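Local coordinates for glucoamylase (Thermoanaerobacterium thermosaccharolyticum, PDB 1LF6), which hydrolyses terminal alpha-1,4-linked glucose units one after another from the non-reducing ends of glucan chains, releasing beta-D-glucose, at residues A[194-200]-A[233-237]; A[283-288]-A[352-357]; A[391-395]-A[428-434]. All blocks are in the same frame, centred on the assembly; numbering follows the deposited sequence.

Interaction 1. Residues A[194-200]-A[233-237]; sequences IGWKGYS and GAEID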
ATOM      1  N   ILE A 194      13.677  30.693   0.483  1.00 34.69           N
ATOM      2  CA  ILE A 194      14.416  31.742  -0.207  1.00 34.72           C
ATOM      3  C   ILE A 194      13.551  32.372  -1.292  1.00 34.85           C
ATOM      4  O   ILE A 194      14.034  33.167  -2.098  1.00 34.77           O
ATOM      5  CB  ILE A 194      15.690  31.199  -0.875  1.00 34.27           C
ATOM      6  CG1 ILE A 194      15.328  30.099  -1.872  1.00 33.76           C
ATOM      7  CG2 ILE A 194      16.647  30.690   0.181  1.00 34.11           C
ATOM      8  CD1 ILE A 194      16.482  29.676  -2.762  1.00 31.84           C
ATOM      9  N   GLY A 195      12.273  32.009  -1.312  1.00 34.65           N
ATOM     10  CA  GLY A 195      11.365  32.555  -2.305  1.00 35.13           C
ATOM     11  C   GLY A 195      11.602  31.998  -3.698  1.00 35.17           C
ATOM     12  O   GLY A 195      12.343  31.026  -3.865  1.00 34.32           O
ATOM     13  N   TRP A 196      10.981  32.617  -4.701  1.00 35.06           N
ATOM     14  CA  TRP A 196      11.124  32.167  -6.083  1.00 35.85           C
ATOM     15  C   TRP A 196      11.759  33.237  -6.961  1.00 36.76           C
ATOM     16  O   TRP A 196      11.575  34.432  -6.732  1.00 37.36           O
ATOM     17  CB  TRP A 196       9.757  31.803  -6.671  1.00 34.35           C
ATOM     18  CG  TRP A 196       8.886  31.014  -5.748  1.00 33.40           C
ATOM     19  CD1 TRP A 196       7.817  31.474  -5.032  1.00 33.51           C
ATOM     20  CD2 TRP A 196       9.016  29.626  -5.427  1.00 33.63           C
ATOM     21  NE1 TRP A 196       7.271  30.458  -4.287  1.00 31.37           N
ATOM     22  CE2 TRP A 196       7.987  29.312  -4.509  1.00 33.58           C
ATOM     23  CE3 TRP A 196       9.900  28.616  -5.823  1.00 32.93           C
ATOM     24  CZ2 TRP A 196       7.820  28.027  -3.982  1.00 34.19           C
ATOM     25  CZ3 TRP A 196       9.733  27.337  -5.298  1.00 34.59           C
ATOM     26  CH2 TRP A 196       8.700  27.057  -4.387  1.00 33.83           C
ATOM     27  N   LYS A 197      12.503  32.798  -7.969  1.00 36.47           N
ATOM     28  CA  LYS A 197      13.141  33.713  -8.900  1.00 36.45           C
ATOM     29  C   LYS A 197      12.106  34.045  -9.970  1.00 37.82           C
ATOM     30  O   LYS A 197      12.299  34.940 -10.791  1.00 38.91           O
ATOM     31  CB  LYS A 197      14.358  33.050  -9.545  1.00 36.61           C
ATOM     32  CG  LYS A 197      15.115  33.953 -10.505  1.00 37.98           C
ATOM     33  CD  LYS A 197      16.375  33.284 -11.033  1.00 37.95           C
ATOM     34  CE  LYS A 197      17.167  34.237 -11.919  1.00 39.32           C
ATOM     35  NZ  LYS A 197      18.445  33.629 -12.385  1.00 40.78           N
ATOM     36  N   GLY A 198      11.003  33.304  -9.941  1.00 37.34           N
ATOM     37  CA  GLY A 198       9.928  33.499 -10.900  1.00 36.81           C
ATOM     38  C   GLY A 198       8.929  32.360 -10.791  1.00 37.01           C
ATOM     39  O   GLY A 198       9.285  31.263 -10.358  1.00 36.49           O
ATOM     40  N   TYR A 199       7.682  32.613 -11.179  1.00 36.41           N
ATOM     41  CA  TYR A 199       6.642  31.593 -11.111  1.00 36.23           C
ATOM     42  C   TYR A 199       5.722  31.618 -12.325  1.00 37.05           C
ATOM     43  O   TYR A 199       5.708  32.585 -13.088  1.00 36.69           O
ATOM     44  CB  TYR A 199       5.816  31.782  -9.837  1.00 36.80           C
ATOM     45  CG  TYR A 199       5.221  33.169  -9.694  1.00 37.81           C
ATOM     46  CD1 TYR A 199       4.173  33.591 -10.515  1.00 38.45           C
ATOM     47  CD2 TYR A 199       5.725  34.068  -8.757  1.00 36.92           C
ATOM     48  CE1 TYR A 199       3.643  34.876 -10.405  1.00 37.69           C
ATOM     49  CE2 TYR A 199       5.204  35.354  -8.638  1.00 38.49           C
ATOM     50  CZ  TYR A 199       4.165  35.754  -9.464  1.00 39.30           C
ATOM     51  OH  TYR A 199       3.655  37.032  -9.350  1.00 38.81           O
ATOM     52  N   SER A 200       4.953  30.545 -12.493  1.00 36.62           N
ATOM     53  CA  SER A 200       4.013  30.434 -13.604  1.00 36.61           C
ATOM     54  C   SER A 200       3.096  29.229 -13.434  1.00 36.09           C
ATOM     55  O   SER A 200       3.551  28.112 -13.180  1.00 35.75           O
ATOM     56  CB  SER A 200       4.762  30.317 -14.933  1.00 36.69           C
ATOM     57  OG  SER A 200       3.856  30.281 -16.022  1.00 37.44           O
ATOM     58  N   GLY A 233       4.712  25.851 -11.763  1.00 28.62           N
ATOM     59  CA  GLY A 233       6.156  25.871 -11.901  1.00 29.14           C
ATOM     60  C   GLY A 233       6.811  27.104 -11.310  1.00 29.94           C
ATOM     61  O   GLY A 233       6.178  28.149 -11.155  1.00 30.66           O
ATOM     62  N   ALA A 234       8.087  26.973 -10.969  1.00 31.15           N
ATOM     63  CA  ALA A 234       8.838  28.076 -10.391  1.00 32.18           C
ATOM     64  C   ALA A 234      10.325  27.842 -10.581  1.00 32.82           C
ATOM     65  O   ALA A 234      10.789  26.701 -10.600  1.00 33.68           O
ATOM     66  CB  ALA A 234       8.514  28.212  -8.905  1.00 31.63           C
ATOM     67  N   GLU A 235      11.067  28.929 -10.739  1.00 32.78           N
ATOM     68  CA  GLU A 235      12.506  28.841 -10.904  1.00 32.84           C
ATOM     69  C   GLU A 235      13.167  29.130  -9.563  1.00 31.74           C
ATOM     70  O   GLU A 235      12.714  29.987  -8.801  1.00 30.64           O
ATOM     71  CB  GLU A 235      12.991  29.835 -11.964  1.00 34.80           C
ATOM     72  CG  GLU A 235      14.509  29.966 -12.058  1.00 36.92           C
ATOM     73  CD  GLU A 235      14.954  30.693 -13.316  1.00 37.83           C
ATOM     74  OE1 GLU A 235      14.291  31.680 -13.698  1.00 36.27           O
ATOM     75  OE2 GLU A 235      15.971  30.280 -13.917  1.00 38.75           O
ATOM     76  N   ILE A 236      14.227  28.388  -9.270  1.00 32.30           N
ATOM     77  CA  ILE A 236      14.955  28.562  -8.025  1.00 31.97           C
ATOM     78  C   ILE A 236      16.167  29.446  -8.308  1.00 32.75           C
ATOM     79  O   ILE A 236      16.953  29.157  -9.210  1.00 32.40           O
ATOM     80  CB  ILE A 236      15.434  27.199  -7.473  1.00 31.84           C
ATOM     81  CG1 ILE A 236      14.241  26.246  -7.328  1.00 30.37           C
ATOM     82  CG2 ILE A 236      16.132  27.394  -6.135  1.00 29.27           C
ATOM     83  CD1 ILE A 236      13.168  26.730  -6.374  1.00 31.45           C
ATOM     84  N   ASP A 237      16.305  30.526  -7.547  1.00 33.67           N
ATOM     85  CA  ASP A 237      17.429  31.441  -7.729  1.00 34.42           C
ATOM     86  C   ASP A 237      18.684  30.786  -7.153  1.00 35.63           C
ATOM     87  O   ASP A 237      18.969  30.917  -5.961  1.00 34.65           O
ATOM     88  CB  ASP A 237      17.161  32.763  -7.001  1.00 33.37           C
ATOM     89  CG  ASP A 237      18.138  33.859  -7.400  1.00 34.45           C
ATOM     90  OD1 ASP A 237      19.329  33.552  -7.622  1.00 34.77           O
ATOM     91  OD2 ASP A 237      17.716  35.032  -7.481  1.00 33.42           O
TER
HETATM   92  O   HOH W   1      14.487  31.224  -5.761  1.00 50.74           O
HETATM   93  O   HOH W   2      17.463  32.505 -14.496  1.00 53.15           O
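Y199 and A234 form a non-hydrogen-bonded pair between two antiparallel strands at the edge of a beta-sheet, where strand 198-203 is outermost and pairs with 230-236. S200 and G233 are the hydrogen-bonded pair beside it, joined by S200 N to G233 O at 3.0 Å and G233 N to S200 O at 2.9 Å. E235 N bonds to G198 O, and K197 N bonds to E235 O at 2.9 Å, nearly straight at 165°. A234 CB lies 3.4 Å from W196 CE3, oblique to the ring, and I236 CD1 meets the ring edge at CZ3. E177 O takes the indole N-H. E235 points to the other face, and the K197 chain runs beside it, pointing the same way. CG of K197 is anti to its own N (chi1 -178°) and the chain stays extended, which lays K197 CD 3.7 Å from E235 CD. Their charged ends do not touch: one water bridges K197 NZ and E235 OE2. A second water joins G195 O to D237 N. W196 also touches L153 of its own sheet and L179 and I246 of the other, as expected in a beta-sandwich whose two sheets pack face to face.

Interaction 2. Residues A[283-288]-A[352-357]; sequences YCNTLN and FIAAGD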
ATOM      1  N   TYR A 283       8.514   4.977  18.582  1.00 24.86           N
ATOM      2  CA  TYR A 283       7.603   3.892  18.254  1.00 23.94           C
ATOM      3  C   TYR A 283       8.343   2.586  18.015  1.00 22.36           C
ATOM      4  O   TYR A 283       7.943   1.549  18.532  1.00 22.08           O
ATOM      5  CB  TYR A 283       6.770   4.231  17.017  1.00 23.76           C
ATOM      6  CG  TYR A 283       5.972   3.045  16.527  1.00 26.27           C
ATOM      7  CD1 TYR A 283       6.302   2.399  15.333  1.00 25.68           C
ATOM      8  CD2 TYR A 283       4.911   2.541  17.279  1.00 24.00           C
ATOM      9  CE1 TYR A 283       5.586   1.274  14.901  1.00 26.20           C
ATOM     10  CE2 TYR A 283       4.193   1.422  16.860  1.00 24.90           C
ATOM     11  CZ  TYR A 283       4.534   0.794  15.671  1.00 25.58           C
ATOM     12  OH  TYR A 283       3.812  -0.297  15.248  1.00 26.12           O
ATOM     13  N   CYS A 284       9.421   2.633  17.237  1.00 23.34           N
ATOM     14  CA  CYS A 284      10.186   1.424  16.951  1.00 24.25           C
ATOM     15  C   CYS A 284      10.706   0.772  18.220  1.00 26.72           C
ATOM     16  O   CYS A 284      10.682  -0.454  18.351  1.00 25.75           O
ATOM     17  CB  CYS A 284      11.366   1.730  16.026  1.00 23.18           C
ATOM     18  SG  CYS A 284      10.900   2.124  14.331  1.00 25.84           S
ATOM     19  N   ASN A 285      11.169   1.595  19.157  1.00 29.00           N
ATOM     20  CA  ASN A 285      11.719   1.081  20.405  1.00 30.82           C
ATOM     21  C   ASN A 285      10.671   0.540  21.357  1.00 31.17           C
ATOM     22  O   ASN A 285      10.991   0.033  22.428  1.00 32.59           O
ATOM     23  CB  ASN A 285      12.561   2.153  21.097  1.00 31.40           C
ATOM     24  CG  ASN A 285      13.822   2.469  20.331  1.00 32.72           C
ATOM     25  OD1 ASN A 285      14.403   1.592  19.693  1.00 35.16           O
ATOM     26  ND2 ASN A 285      14.261   3.720  20.395  1.00 33.80           N
ATOM     27  N   THR A 286       9.413   0.643  20.958  1.00 31.79           N
ATOM     28  CA  THR A 286       8.327   0.134  21.769  1.00 31.46           C
ATOM     29  C   THR A 286       8.028  -1.297  21.308  1.00 30.66           C
ATOM     30  O   THR A 286       7.335  -2.053  21.989  1.00 30.52           O
ATOM     31  CB  THR A 286       7.069   1.022  21.612  1.00 33.90           C
ATOM     32  OG1 THR A 286       6.279   0.943  22.801  1.00 37.14           O
ATOM     33  CG2 THR A 286       6.221   0.568  20.433  1.00 31.55           C
ATOM     34  N   LEU A 287       8.593  -1.665  20.160  1.00 29.38           N
ATOM     35  CA  LEU A 287       8.382  -2.986  19.565  1.00 27.80           C
ATOM     36  C   LEU A 287       9.395  -4.036  20.014  1.00 27.41           C
ATOM     37  O   LEU A 287      10.511  -3.708  20.411  1.00 25.84           O
ATOM     38  CB  LEU A 287       8.440  -2.876  18.036  1.00 24.86           C
ATOM     39  CG  LEU A 287       7.559  -1.813  17.358  1.00 23.40           C
ATOM     40  CD1 LEU A 287       7.872  -1.782  15.870  1.00 20.05           C
ATOM     41  CD2 LEU A 287       6.089  -2.114  17.584  1.00 20.44           C
ATOM     42  N   ASN A 288       8.999  -5.304  19.940  1.00 27.63           N
ATOM     43  CA  ASN A 288       9.892  -6.398  20.307  1.00 28.03           C
ATOM     44  C   ASN A 288      11.094  -6.364  19.365  1.00 27.46           C
ATOM     45  O   ASN A 288      10.945  -6.141  18.160  1.00 25.14           O
ATOM     46  CB  ASN A 288       9.186  -7.751  20.163  1.00 29.41           C
ATOM     47  CG  ASN A 288       7.935  -7.853  21.016  1.00 31.50           C
ATOM     48  OD1 ASN A 288       7.963  -7.589  22.220  1.00 34.48           O
ATOM     49  ND2 ASN A 288       6.831  -8.250  20.397  1.00 33.67           N
ATOM     50  N   PHE A 352       1.159  -6.502  13.843  1.00 16.76           N
ATOM     51  CA  PHE A 352       1.230  -5.617  14.999  1.00 18.16           C
ATOM     52  C   PHE A 352       1.314  -6.455  16.274  1.00 18.01           C
ATOM     53  O   PHE A 352       2.060  -6.127  17.190  1.00 18.98           O
ATOM     54  CB  PHE A 352      -0.004  -4.700  15.066  1.00 15.67           C
ATOM     55  CG  PHE A 352       0.082  -3.494  14.167  1.00 14.53           C
ATOM     56  CD1 PHE A 352       1.170  -2.628  14.246  1.00 14.24           C
ATOM     57  CD2 PHE A 352      -0.938  -3.207  13.264  1.00 13.62           C
ATOM     58  CE1 PHE A 352       1.244  -1.488  13.438  1.00 13.98           C
ATOM     59  CE2 PHE A 352      -0.876  -2.070  12.451  1.00 13.17           C
ATOM     60  CZ  PHE A 352       0.215  -1.211  12.539  1.00 14.56           C
ATOM     61  N   ILE A 353       0.544  -7.537  16.330  1.00 19.11           N
ATOM     62  CA  ILE A 353       0.560  -8.412  17.498  1.00 20.07           C
ATOM     63  C   ILE A 353       1.946  -9.008  17.680  1.00 19.70           C
ATOM     64  O   ILE A 353       2.523  -8.941  18.764  1.00 20.62           O
ATOM     65  CB  ILE A 353      -0.453  -9.567  17.364  1.00 20.52           C
ATOM     66  CG1 ILE A 353      -1.881  -9.011  17.334  1.00 21.84           C
ATOM     67  CG2 ILE A 353      -0.292 -10.542  18.528  1.00 22.01           C
ATOM     68  CD1 ILE A 353      -2.256  -8.237  18.573  1.00 26.37           C
ATOM     69  N   ALA A 354       2.478  -9.584  16.606  1.00 19.01           N
ATOM     70  CA  ALA A 354       3.792 -10.205  16.630  1.00 18.95           C
ATOM     71  C   ALA A 354       4.889  -9.223  17.018  1.00 20.81           C
ATOM     72  O   ALA A 354       5.902  -9.610  17.612  1.00 21.58           O
ATOM     73  CB  ALA A 354       4.104 -10.803  15.269  1.00 18.53           C
ATOM     74  N   ALA A 355       4.690  -7.957  16.666  1.00 20.92           N
ATOM     75  CA  ALA A 355       5.660  -6.905  16.953  1.00 22.65           C
ATOM     76  C   ALA A 355       5.498  -6.310  18.353  1.00 23.05           C
ATOM     77  O   ALA A 355       6.377  -5.595  18.829  1.00 24.25           O
ATOM     78  CB  ALA A 355       5.548  -5.802  15.900  1.00 21.23           C
ATOM     79  N   GLY A 356       4.377  -6.598  19.004  1.00 24.13           N
ATOM     80  CA  GLY A 356       4.155  -6.076  20.340  1.00 25.00           C
ATOM     81  C   GLY A 356       3.266  -4.846  20.399  1.00 26.19           C
ATOM     82  O   GLY A 356       2.983  -4.340  21.486  1.00 29.00           O
ATOM     83  N   ASP A 357       2.825  -4.357  19.246  1.00 24.33           N
ATOM     84  CA  ASP A 357       1.947  -3.189  19.205  1.00 22.81           C
ATOM     85  C   ASP A 357       0.501  -3.672  19.231  1.00 21.71           C
ATOM     86  O   ASP A 357      -0.221  -3.619  18.228  1.00 20.85           O
ATOM     87  CB  ASP A 357       2.209  -2.362  17.943  1.00 23.42           C
ATOM     88  CG  ASP A 357       1.351  -1.105  17.873  1.00 23.77           C
ATOM     89  OD1 ASP A 357       1.463  -0.378  16.865  1.00 21.32           O
ATOM     90  OD2 ASP A 357       0.569  -0.844  18.818  1.00 23.03           O
TER
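Y283 reaches across to D357, and Y283 OH donates to D357 OD1 at 2.9 Å. The bond comes on the anti side of the carboxylate, 21° out of its plane. Ring and carboxylate planes are steeply inclined to each other. CG of Y283 is anti to the backbone N (chi1 171°), and the hydroxyl at the end of the ring meets D357. Y283 OH also lies in the plane of the F352 ring, at its edge, 3.4 Å from F352 CE1. D357 OD1 also bonds S360 OG, so two hydroxyls meet this one oxygen. D357 is the N-cap of helix 358-375, and its side chain caps a backbone N just beyond it. Just before it, helix 342-355 ends in a Schellman motif. G356 takes the positive phi there, and its N bonds I353 O. A side chain on G356 would run into the N288 amide. The contact thus joins the C-terminal end of helix 269-284 to the junction of two successive helices of the (alpha/alpha) barrel. Carbonyls at the end of helix 342-355 find donors on N288. N288 N bonds A355 O at 2.9 Å and is nearly straight (168°). N288 ND2 bonds A354 O at 3.2 Å, with the acceptor close to the amide plane but the donor above the carbonyl plane. N288 O in turn accepts from Y298 OH. A type I turn from C284 to L287 leads into this, closed by L287 N on C284 O at 3.0 Å. L287 CD2 packs against A355 CB at 4.1 Å and D357 CB at 3.9 Å.

Interaction 3. Residues A[391-395]-A[428-434]; sequences TGIQL and IGPKTGQ. With SO4 (sulfate ion), chain C.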
ATOM      1  N   THR A 391     -19.600  -4.916  -3.146  1.00 27.26           N
ATOM      2  CA  THR A 391     -20.581  -5.753  -2.472  1.00 27.18           C
ATOM      3  C   THR A 391     -20.402  -7.253  -2.661  1.00 25.54           C
ATOM      4  O   THR A 391     -21.368  -8.009  -2.588  1.00 24.41           O
ATOM      5  CB  THR A 391     -22.011  -5.364  -2.911  1.00 29.67           C
ATOM      6  OG1 THR A 391     -22.968  -6.052  -2.093  1.00 35.52           O
ATOM      7  CG2 THR A 391     -22.234  -5.730  -4.379  1.00 29.43           C
ATOM      8  N   GLY A 392     -19.169  -7.684  -2.906  1.00 23.01           N
ATOM      9  CA  GLY A 392     -18.918  -9.101  -3.062  1.00 20.85           C
ATOM     10  C   GLY A 392     -19.037  -9.774  -1.706  1.00 19.16           C
ATOM     11  O   GLY A 392     -18.842  -9.133  -0.673  1.00 18.89           O
ATOM     12  N   ILE A 393     -19.365 -11.061  -1.702  1.00 16.83           N
ATOM     13  CA  ILE A 393     -19.502 -11.809  -0.463  1.00 16.55           C
ATOM     14  C   ILE A 393     -18.321 -12.759  -0.254  1.00 15.56           C
ATOM     15  O   ILE A 393     -18.240 -13.812  -0.886  1.00 14.21           O
ATOM     16  CB  ILE A 393     -20.806 -12.638  -0.460  1.00 18.35           C
ATOM     17  CG1 ILE A 393     -22.017 -11.709  -0.624  1.00 18.78           C
ATOM     18  CG2 ILE A 393     -20.900 -13.461   0.820  1.00 14.48           C
ATOM     19  CD1 ILE A 393     -22.141 -10.634   0.451  1.00 17.17           C
ATOM     20  N   GLN A 394     -17.411 -12.382   0.637  1.00 15.59           N
ATOM     21  CA  GLN A 394     -16.232 -13.202   0.927  1.00 14.98           C
ATOM     22  C   GLN A 394     -16.336 -13.758   2.339  1.00 15.16           C
ATOM     23  O   GLN A 394     -16.227 -13.014   3.309  1.00 13.79           O
ATOM     24  CB  GLN A 394     -14.957 -12.353   0.799  1.00 15.73           C
ATOM     25  CG  GLN A 394     -14.560 -12.042  -0.639  1.00 13.47           C
ATOM     26  CD  GLN A 394     -13.529 -10.928  -0.753  1.00 17.20           C
ATOM     27  OE1 GLN A 394     -12.602 -10.830   0.054  1.00 17.91           O
ATOM     28  NE2 GLN A 394     -13.679 -10.091  -1.770  1.00 16.95           N
ATOM     29  N   LEU A 395     -16.540 -15.066   2.447  1.00 14.47           N
ATOM     30  CA  LEU A 395     -16.674 -15.712   3.740  1.00 16.55           C
ATOM     31  C   LEU A 395     -15.440 -15.588   4.615  1.00 15.67           C
ATOM     32  O   LEU A 395     -15.553 -15.426   5.837  1.00 14.79           O
ATOM     33  CB  LEU A 395     -17.049 -17.192   3.561  1.00 15.95           C
ATOM     34  CG  LEU A 395     -18.545 -17.492   3.404  1.00 18.61           C
ATOM     35  CD1 LEU A 395     -19.253 -17.248   4.727  1.00 21.83           C
ATOM     36  CD2 LEU A 395     -19.150 -16.614   2.311  1.00 21.34           C
ATOM     37  N   ILE A 428     -24.957 -18.646   5.262  1.00 24.42           N
ATOM     38  CA  ILE A 428     -24.591 -18.787   3.853  1.00 25.52           C
ATOM     39  C   ILE A 428     -23.446 -19.740   3.523  1.00 25.99           C
ATOM     40  O   ILE A 428     -23.334 -20.196   2.386  1.00 27.24           O
ATOM     41  CB  ILE A 428     -24.274 -17.414   3.237  1.00 27.85           C
ATOM     42  CG1 ILE A 428     -23.180 -16.715   4.043  1.00 27.61           C
ATOM     43  CG2 ILE A 428     -25.541 -16.564   3.197  1.00 28.26           C
ATOM     44  CD1 ILE A 428     -22.753 -15.391   3.459  1.00 29.41           C
ATOM     45  N   GLY A 429     -22.602 -20.047   4.501  1.00 23.74           N
ATOM     46  CA  GLY A 429     -21.489 -20.947   4.244  1.00 22.26           C
ATOM     47  C   GLY A 429     -21.925 -22.383   4.010  1.00 22.27           C
ATOM     48  O   GLY A 429     -23.106 -22.697   4.137  1.00 24.01           O
ATOM     49  N   PRO A 430     -20.992 -23.292   3.688  1.00 21.54           N
ATOM     50  CA  PRO A 430     -19.561 -23.024   3.542  1.00 20.81           C
ATOM     51  C   PRO A 430     -19.151 -22.438   2.191  1.00 20.52           C
ATOM     52  O   PRO A 430     -18.010 -22.008   2.025  1.00 18.63           O
ATOM     53  CB  PRO A 430     -18.937 -24.390   3.790  1.00 22.35           C
ATOM     54  CG  PRO A 430     -19.947 -25.314   3.177  1.00 20.86           C
ATOM     55  CD  PRO A 430     -21.257 -24.743   3.677  1.00 21.64           C
ATOM     56  N   LYS A 431     -20.070 -22.422   1.226  1.00 20.01           N
ATOM     57  CA  LYS A 431     -19.744 -21.870  -0.086  1.00 19.36           C
ATOM     58  C   LYS A 431     -19.559 -20.366   0.042  1.00 18.35           C
ATOM     59  O   LYS A 431     -20.142 -19.737   0.929  1.00 17.78           O
ATOM     60  CB  LYS A 431     -20.841 -22.183  -1.115  1.00 20.98           C
ATOM     61  CG  LYS A 431     -20.466 -21.734  -2.522  1.00 22.79           C
ATOM     62  CD  LYS A 431     -20.987 -22.655  -3.621  1.00 26.29           C
ATOM     63  CE  LYS A 431     -22.404 -22.338  -4.027  1.00 27.71           C
ATOM     64  NZ  LYS A 431     -22.740 -23.011  -5.325  1.00 28.13           N
ATOM     65  N   THR A 432     -18.743 -19.786  -0.834  1.00 16.26           N
ATOM     66  CA  THR A 432     -18.481 -18.352  -0.780  1.00 15.56           C
ATOM     67  C   THR A 432     -18.757 -17.672  -2.125  1.00 16.83           C
ATOM     68  O   THR A 432     -18.667 -18.308  -3.180  1.00 16.82           O
ATOM     69  CB  THR A 432     -17.014 -18.086  -0.361  1.00 15.90           C
ATOM     70  OG1 THR A 432     -16.818 -16.682  -0.137  1.00 17.43           O
ATOM     71  CG2 THR A 432     -16.054 -18.573  -1.443  1.00 15.65           C
ATOM     72  N   GLY A 433     -19.108 -16.387  -2.073  1.00 16.40           N
ATOM     73  CA  GLY A 433     -19.383 -15.634  -3.283  1.00 15.07           C
ATOM     74  C   GLY A 433     -18.099 -15.485  -4.074  1.00 16.03           C
ATOM     75  O   GLY A 433     -18.091 -15.519  -5.301  1.00 15.21           O
ATOM     76  N   GLN A 434     -17.003 -15.298  -3.355  1.00 16.78           N
ATOM     77  CA  GLN A 434     -15.699 -15.180  -3.976  1.00 18.61           C
ATOM     78  C   GLN A 434     -14.618 -15.530  -2.959  1.00 17.87           C
ATOM     79  O   GLN A 434     -14.793 -15.317  -1.755  1.00 17.26           O
ATOM     80  CB  GLN A 434     -15.496 -13.766  -4.536  1.00 23.36           C
ATOM     81  CG  GLN A 434     -15.718 -12.653  -3.549  1.00 24.24           C
ATOM     82  CD  GLN A 434     -15.887 -11.295  -4.218  1.00 24.48           C
ATOM     83  OE1 GLN A 434     -15.751 -10.262  -3.574  1.00 21.07           O
ATOM     84  NE2 GLN A 434     -16.198 -11.298  -5.509  1.00 25.65           N
TER
HETATM   85  S   SO4 C 950     -23.593 -27.048  -5.035  1.00 56.50           S
HETATM   86  O1  SO4 C 950     -22.704 -25.883  -5.220  1.00 54.77           O
HETATM   87  O2  SO4 C 950     -24.918 -26.749  -5.626  1.00 55.89           O
HETATM   88  O3  SO4 C 950     -23.015 -28.228  -5.709  1.00 54.47           O
HETATM   89  O4  SO4 C 950     -23.748 -27.334  -3.596  1.00 54.36           O
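Q394 and Q434 bring two amides together at an angle, their planes 47° apart. Q394 NE2 donates to Q434 OE1 at 2.8 Å. The bond is nearly straight (175°), and OE1 lies in the plane of the Q394 amide, whereas the donor stands above the carbonyl plane of Q434. G392 CA also approaches Q434 OE1, at 3.4 Å, where a side chain on G392 would clash. Q394 CG and Q434 CG are close, at 3.2 Å. Q434 has its CG between the backbone N and the carbonyl carbon (chi1 54°), and from there its extended chain crosses that of Q394. Q394 NE2 also bonds E438 OE2, and R343 NH1 donates to Q394 OE1. E438 is the probable proton donor and E435, next to Q434, the probable proton acceptor. The contact therefore probably belongs to the second shell of the active site, where loops lie at the helix ends of the family 15 (alpha/alpha) barrel. A leucine in place of Q394 would probably leave Q434 OE1 and R343 NH1 without this partner and take one hydrogen bond from the E438 carboxylate. T432 OG1 holds two bonds: it accepts from L395 N at 3.1 Å and donates to Q434 O at 2.9 Å. L395 CD2 slides past T432 and lies 4.0 Å from I428 CD1, which also touches I393 CG2. K431 points away from the pair, and its NZ bonds a sulfate oxygen, O1, at 2.9 Å. The sulfate is probably from crystallisation; S509 and Y443 also bind it.

Overall arrangement
From the N terminus, interaction 1 comes first. It closes a loop of 32 residues within the N-terminal beta-domain, between neighbouring strands at a sheet edge. Interaction 2 follows and spans 63 residues. It ties the end of helix 269-284 to the barrel helices 342-355 and 358-375. Interaction 3 closes another 32 residues, mostly helix 395-407 and helix 414-428, within the barrel. The three loops follow in series; none nests in or crosses another. Interactions 1 and 3 lie on opposite sides of the chain's centre, with centres about 56 Å apart. Interactions 2 and 3 are about 19 Å apart at their nearest atoms.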